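Ribonucleoside-diphosphate reductase, alpha chain (Actinobacillus ureae ATCC 25976, PDB 6DQX) is the catalytic subunit of a class Id ribonucleotide reductase, which probably reduces ribonucleoside diphosphates to deoxyribonucleotides and probably binds ATP. Local coordinates at residues Tyr45-Ile59 / Leu87-Arg99. Sequence-based numbering, arbitrary orientation.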
loop_
_atom_site.group_PDB
_atom_site.type_symbol
_atom_site.label_atom_id
_atom_site.label_comp_id
_atom_site.label_asym_id
_atom_site.label_seq_id
_atom_site.Cartn_x
_atom_site.Cartn_y
_atom_site.Cartn_z
ATOM N N TYR A 45 2.812 24.670 14.935
ATOM C CA TYR A 45 3.863 24.779 13.898
ATOM C C TYR A 45 5.278 24.996 14.375
ATOM O O TYR A 45 6.207 24.580 13.682
ATOM C CB TYR A 45 3.551 25.913 12.904
ATOM C CG TYR A 45 2.161 25.913 12.301
ATOM C CD1 TYR A 45 1.421 24.736 12.137
ATOM C CD2 TYR A 45 1.597 27.098 11.847
ATOM C CE1 TYR A 45 0.143 24.759 11.595
ATOM C CE2 TYR A 45 0.328 27.120 11.282
ATOM C CZ TYR A 45 -0.395 25.954 11.172
ATOM O OH TYR A 45 -1.655 25.971 10.634
ATOM N N LEU A 46 5.464 25.649 15.519
ATOM C CA LEU A 46 6.800 26.055 15.958
ATOM C C LEU A 46 7.435 24.959 16.791
ATOM O O LEU A 46 6.753 24.325 17.603
ATOM C CB LEU A 46 6.724 27.318 16.812
ATOM C CG LEU A 46 6.145 28.547 16.104
ATOM C CD1 LEU A 46 5.981 29.673 17.098
ATOM C CD2 LEU A 46 7.044 28.966 14.948
ATOM N N LEU A 47 8.727 24.755 16.596
ATOM C CA LEU A 47 9.493 23.866 17.466
ATOM C C LEU A 47 9.577 24.470 18.866
ATOM O O LEU A 47 9.663 25.692 19.017
ATOM C CB LEU A 47 10.888 23.613 16.890
ATOM C CG LEU A 47 10.871 22.600 15.732
ATOM C CD1 LEU A 47 12.140 22.700 14.910
ATOM C CD2 LEU A 47 10.674 21.172 16.235
ATOM N N GLU A 48 9.514 23.608 19.889
ATOM C CA GLU A 48 9.684 24.029 21.276
ATOM C C GLU A 48 10.920 24.911 21.352
ATOM O O GLU A 48 11.955 24.596 20.763
ATOM C CB GLU A 48 9.818 22.803 22.201
ATOM C CG GLU A 48 10.276 23.107 23.627
ATOM C CD GLU A 48 10.157 21.897 24.541
ATOM O OE1 GLU A 48 9.017 21.552 24.930
ATOM O OE2 GLU A 48 11.199 21.289 24.872
ATOM N N GLY A 49 10.790 26.043 22.025
ATOM C CA GLY A 49 11.891 27.000 22.163
ATOM C C GLY A 49 12.149 27.944 20.993
ATOM O O GLY A 49 13.203 28.576 20.951
ATOM N N THR A 50 11.227 28.028 20.028
ATOM C CA THR A 50 11.272 29.063 18.968
ATOM C C THR A 50 9.988 29.889 19.102
ATOM O O THR A 50 8.903 29.318 19.142
ATOM C CB THR A 50 11.366 28.443 17.551
ATOM O OG1 THR A 50 12.615 27.749 17.397
ATOM C CG2 THR A 50 11.288 29.537 16.461
ATOM N N THR A 51 10.108 31.215 19.222
ATOM C CA THR A 51 8.940 32.090 19.278
ATOM C C THR A 51 8.451 32.400 17.856
ATOM O O THR A 51 9.214 32.268 16.908
ATOM C CB THR A 51 9.230 33.434 19.955
ATOM O OG1 THR A 51 10.120 34.219 19.138
ATOM C CG2 THR A 51 9.843 33.213 21.361
ATOM N N ALA A 52 7.201 32.858 17.744
ATOM C CA ALA A 52 6.640 33.289 16.437
ATOM C C ALA A 52 7.478 34.382 15.767
ATOM O O ALA A 52 7.822 34.274 14.601
ATOM C CB ALA A 52 5.210 33.755 16.605
ATOM N N LEU A 53 7.851 35.424 16.514
ATOM C CA LEU A 53 8.647 36.503 15.931
ATOM C C LEU A 53 10.010 36.015 15.482
ATOM O O LEU A 53 10.481 36.383 14.428
ATOM C CB LEU A 53 8.808 37.684 16.911
ATOM C CG LEU A 53 7.577 38.537 17.212
ATOM C CD1 LEU A 53 7.814 39.484 18.398
ATOM C CD2 LEU A 53 7.166 39.310 15.960
ATOM N N GLU A 54 10.659 35.189 16.295
ATOM C CA GLU A 54 11.952 34.620 15.945
ATOM C C GLU A 54 11.877 33.819 14.640
ATOM O O GLU A 54 12.752 33.894 13.775
ATOM C CB GLU A 54 12.374 33.724 17.107
ATOM C CG GLU A 54 13.725 33.110 17.035
ATOM C CD GLU A 54 14.103 32.507 18.376
ATOM O OE1 GLU A 54 13.203 32.034 19.130
ATOM O OE2 GLU A 54 15.301 32.523 18.675
ATOM N N ARG A 55 10.827 33.035 14.528
ATOM C CA ARG A 55 10.588 32.245 13.324
ATOM C C ARG A 55 10.427 33.150 12.080
ATOM O O ARG A 55 11.009 32.863 11.026
ATOM C CB ARG A 55 9.360 31.360 13.552
ATOM C CG ARG A 55 9.034 30.377 12.445
ATOM C CD ARG A 55 10.045 29.270 12.298
ATOM N NE ARG A 55 9.752 28.503 11.089
ATOM C CZ ARG A 55 10.612 28.127 10.151
ATOM N NH1 ARG A 55 11.903 28.385 10.241
ATOM N NH2 ARG A 55 10.150 27.458 9.088
ATOM N N ILE A 56 9.699 34.252 12.217
ATOM C CA ILE A 56 9.468 35.154 11.072
ATOM C C ILE A 56 10.780 35.774 10.609
ATOM O O ILE A 56 11.070 35.835 9.420
ATOM C CB ILE A 56 8.421 36.234 11.393
ATOM C CG1 ILE A 56 7.042 35.597 11.625
ATOM C CG2 ILE A 56 8.367 37.293 10.305
ATOM C CD1 ILE A 56 6.112 36.485 12.428
ATOM N N ARG A 57 11.572 36.257 11.561
ATOM C CA ARG A 57 12.886 36.767 11.237
ATOM C C ARG A 57 13.765 35.732 10.540
ATOM O O ARG A 57 14.456 36.067 9.579
ATOM C CB ARG A 57 13.589 37.288 12.518
ATOM C CG ARG A 57 15.014 37.800 12.285
ATOM C CD ARG A 57 14.982 39.208 11.695
ATOM N NE ARG A 57 14.713 40.233 12.727
ATOM C CZ ARG A 57 14.279 41.485 12.492
ATOM N NH1 ARG A 57 14.032 41.931 11.248
ATOM N NH2 ARG A 57 14.069 42.307 13.516
ATOM N N PHE A 58 13.800 34.496 11.056
ATOM C CA PHE A 58 14.594 33.437 10.449
ATOM C C PHE A 58 14.146 33.175 9.004
ATOM O O PHE A 58 14.969 33.031 8.116
ATOM C CB PHE A 58 14.498 32.135 11.249
ATOM C CG PHE A 58 15.226 30.988 10.616
ATOM C CD1 PHE A 58 16.586 30.811 10.831
ATOM C CD2 PHE A 58 14.558 30.093 9.787
ATOM C CE1 PHE A 58 17.260 29.748 10.250
ATOM C CE2 PHE A 58 15.222 29.039 9.195
ATOM C CZ PHE A 58 16.577 28.869 9.414
ATOM N N ILE A 59 12.836 33.118 8.797
ATOM C CA ILE A 59 12.282 32.869 7.440
ATOM C C ILE A 59 12.713 33.978 6.470
ATOM O O ILE A 59 13.186 33.687 5.359
ATOM C CB ILE A 59 10.747 32.736 7.502
ATOM C CG1 ILE A 59 10.382 31.414 8.149
ATOM C CG2 ILE A 59 10.115 32.872 6.106
ATOM C CD1 ILE A 59 8.920 31.270 8.523
ATOM N N LEU A 87 1.512 32.964 5.424
ATOM C CA LEU A 87 2.381 31.900 4.933
ATOM C C LEU A 87 1.704 30.575 5.199
ATOM O O LEU A 87 0.947 30.436 6.179
ATOM C CB LEU A 87 3.749 31.932 5.626
ATOM C CG LEU A 87 4.446 33.284 5.701
ATOM C CD1 LEU A 87 5.774 33.111 6.390
ATOM C CD2 LEU A 87 4.620 33.887 4.323
ATOM N N SER A 88 1.963 29.602 4.334
ATOM C CA SER A 88 1.329 28.293 4.452
ATOM C C SER A 88 1.868 27.556 5.673
ATOM O O SER A 88 2.988 27.826 6.138
ATOM C CB SER A 88 1.586 27.441 3.215
ATOM O OG SER A 88 2.933 27.016 3.196
ATOM N N SER A 89 1.085 26.601 6.159
ATOM C CA SER A 89 1.525 25.825 7.324
ATOM C C SER A 89 2.795 25.002 7.065
ATOM O O SER A 89 3.628 24.946 7.948
ATOM C CB SER A 89 0.392 24.997 7.943
ATOM O OG SER A 89 -0.066 23.998 7.094
ATOM N N PRO A 90 2.966 24.392 5.863
ATOM C CA PRO A 90 4.262 23.755 5.591
ATOM C C PRO A 90 5.467 24.707 5.623
ATOM O O PRO A 90 6.547 24.313 6.040
ATOM C CB PRO A 90 4.074 23.151 4.190
ATOM C CG PRO A 90 2.607 22.926 4.074
ATOM C CD PRO A 90 2.013 24.121 4.766
ATOM N N ILE A 91 5.282 25.957 5.193
ATOM C CA ILE A 91 6.351 26.951 5.251
ATOM C C ILE A 91 6.656 27.328 6.713
ATOM O O ILE A 91 7.827 27.327 7.132
ATOM C CB ILE A 91 5.982 28.188 4.377
ATOM C CG1 ILE A 91 6.067 27.777 2.897
ATOM C CG2 ILE A 91 6.886 29.376 4.697
ATOM C CD1 ILE A 91 5.388 28.705 1.897
ATOM N N TRP A 92 5.617 27.621 7.482
ATOM C CA TRP A 92 5.769 27.908 8.929
ATOM C C TRP A 92 6.487 26.748 9.598
ATOM O O TRP A 92 7.395 26.952 10.418
ATOM C CB TRP A 92 4.422 28.087 9.629
ATOM C CG TRP A 92 3.893 29.469 9.659
ATOM C CD1 TRP A 92 2.861 29.970 8.900
ATOM C CD2 TRP A 92 4.338 30.544 10.491
ATOM N NE1 TRP A 92 2.654 31.299 9.204
ATOM C CE2 TRP A 92 3.542 31.674 10.176
ATOM C CE3 TRP A 92 5.333 30.669 11.466
ATOM C CZ2 TRP A 92 3.712 32.908 10.802
ATOM C CZ3 TRP A 92 5.490 31.895 12.103
ATOM C CH2 TRP A 92 4.689 33.000 11.764
ATOM N N SER A 93 6.078 25.534 9.243
ATOM C CA SER A 93 6.622 24.332 9.922
ATOM C C SER A 93 8.058 23.991 9.541
ATOM O O SER A 93 8.869 23.636 10.428
ATOM C CB SER A 93 5.715 23.124 9.703
ATOM O OG SER A 93 4.458 23.338 10.314
ATOM N N ASN A 94 8.374 24.084 8.244
ATOM C CA ASN A 94 9.544 23.436 7.670
ATOM C C ASN A 94 10.512 24.312 6.904
ATOM O O ASN A 94 11.628 23.876 6.658
ATOM C CB ASN A 94 9.087 22.287 6.732
ATOM C CG ASN A 94 8.082 21.336 7.394
ATOM O OD1 ASN A 94 7.135 20.882 6.750
ATOM N ND2 ASN A 94 8.281 21.043 8.698
ATOM N N PHE A 95 10.110 25.505 6.450
ATOM C CA PHE A 95 11.011 26.300 5.599
ATOM C C PHE A 95 12.322 26.662 6.296
ATOM O O PHE A 95 12.311 27.170 7.418
ATOM C CB PHE A 95 10.317 27.582 5.089
ATOM C CG PHE A 95 11.187 28.423 4.191
ATOM C CD1 PHE A 95 11.569 27.961 2.948
ATOM C CD2 PHE A 95 11.644 29.673 4.596
ATOM C CE1 PHE A 95 12.388 28.725 2.115
ATOM C CE2 PHE A 95 12.473 30.440 3.774
ATOM C CZ PHE A 95 12.817 29.985 2.531
ATOM N N GLY A 96 13.448 26.429 5.619
ATOM C CA GLY A 96 14.758 26.677 6.193
ATOM C C GLY A 96 15.217 25.668 7.249
ATOM O O GLY A 96 16.308 25.811 7.780
ATOM N N LEU A 97 14.404 24.662 7.558
ATOM C CA LEU A 97 14.742 23.631 8.546
ATOM C C LEU A 97 14.978 22.271 7.871
ATOM O O LEU A 97 14.626 22.056 6.710
ATOM C CB LEU A 97 13.618 23.494 9.576
ATOM C CG LEU A 97 13.113 24.755 10.282
ATOM C CD1 LEU A 97 11.995 24.418 11.248
ATOM C CD2 LEU A 97 14.243 25.476 10.994
ATOM N N ASP A 98 15.570 21.333 8.612
ATOM C CA ASP A 98 15.802 19.981 8.072
ATOM C C ASP A 98 14.524 19.179 7.847
ATOM O O ASP A 98 14.392 18.489 6.837
ATOM C CB ASP A 98 16.737 19.195 9.003
ATOM C CG ASP A 98 18.136 19.761 9.025
ATOM O OD1 ASP A 98 18.517 20.477 8.073
ATOM O OD2 ASP A 98 18.876 19.479 9.995
ATOM N N ARG A 99 13.584 19.281 8.780
ATOM C CA ARG A 99 12.384 18.455 8.742
ATOM C C ARG A 99 11.459 18.787 7.566
ATOM O O ARG A 99 11.464 19.921 7.059
ATOM C CB ARG A 99 11.609 18.544 10.061
ATOM C CG ARG A 99 10.983 19.893 10.400
ATOM C CD ARG A 99 10.072 19.768 11.608
ATOM N NE ARG A 99 9.322 20.995 11.884
ATOM C CZ ARG A 99 8.464 21.152 12.899
ATOM N NH1 ARG A 99 8.236 20.157 13.763
ATOM N NH2 ARG A 99 7.828 22.309 13.065
HETATM O O HOH W 1 8.756 25.595 12.757
#
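Arg55, on helix 52-67, reaches the carbonyls at the C-terminal end of helix 89-94. Its NE donates to Trp92 O (2.9 Å, N-H...O angle 153°), and NH2 adds a second bond to that oxygen from above the carbonyl plane. NH1 and NH2 together grip Phe95 O end-on; the NH2 bond is 2.7 Å long and lies on a lone pair. NH2 also reaches Ile91 O weakly. Chi1 near -175° carries CG away from the backbone N to Trp92 CE3 (3.8 Å), and a bend at chi2 (68°) turns the guanidinium toward the carbonyls. Ile59 CG1 and Leu97 CD1 cover opposite faces of the guanidinium.

The tight side continues at Trp92, where Ile56 CG1 meets CH2 at 3.5 Å. The Tyr45 ring lies obliquely to Trp92, and Ser89 CB is 3.5 Å from Tyr45 CZ. Ile59 CG2 packs on Phe95 CD2, and Phe315 of helix 308-327 meets the Phe95 ring edge-to-face.

The other side is looser and wetter. Leu47 slides over one guanidinium face of Arg99, which holds Ser93 O with NE and NH2. A water lies between Tyr45 O (2.9 Å) and Trp92 O (3.0 Å).

The two helices run nearly perpendicular. A buried positive charge facing the carbonyl end of helix 89-94 should be favourable, and it probably fixes the turn that follows.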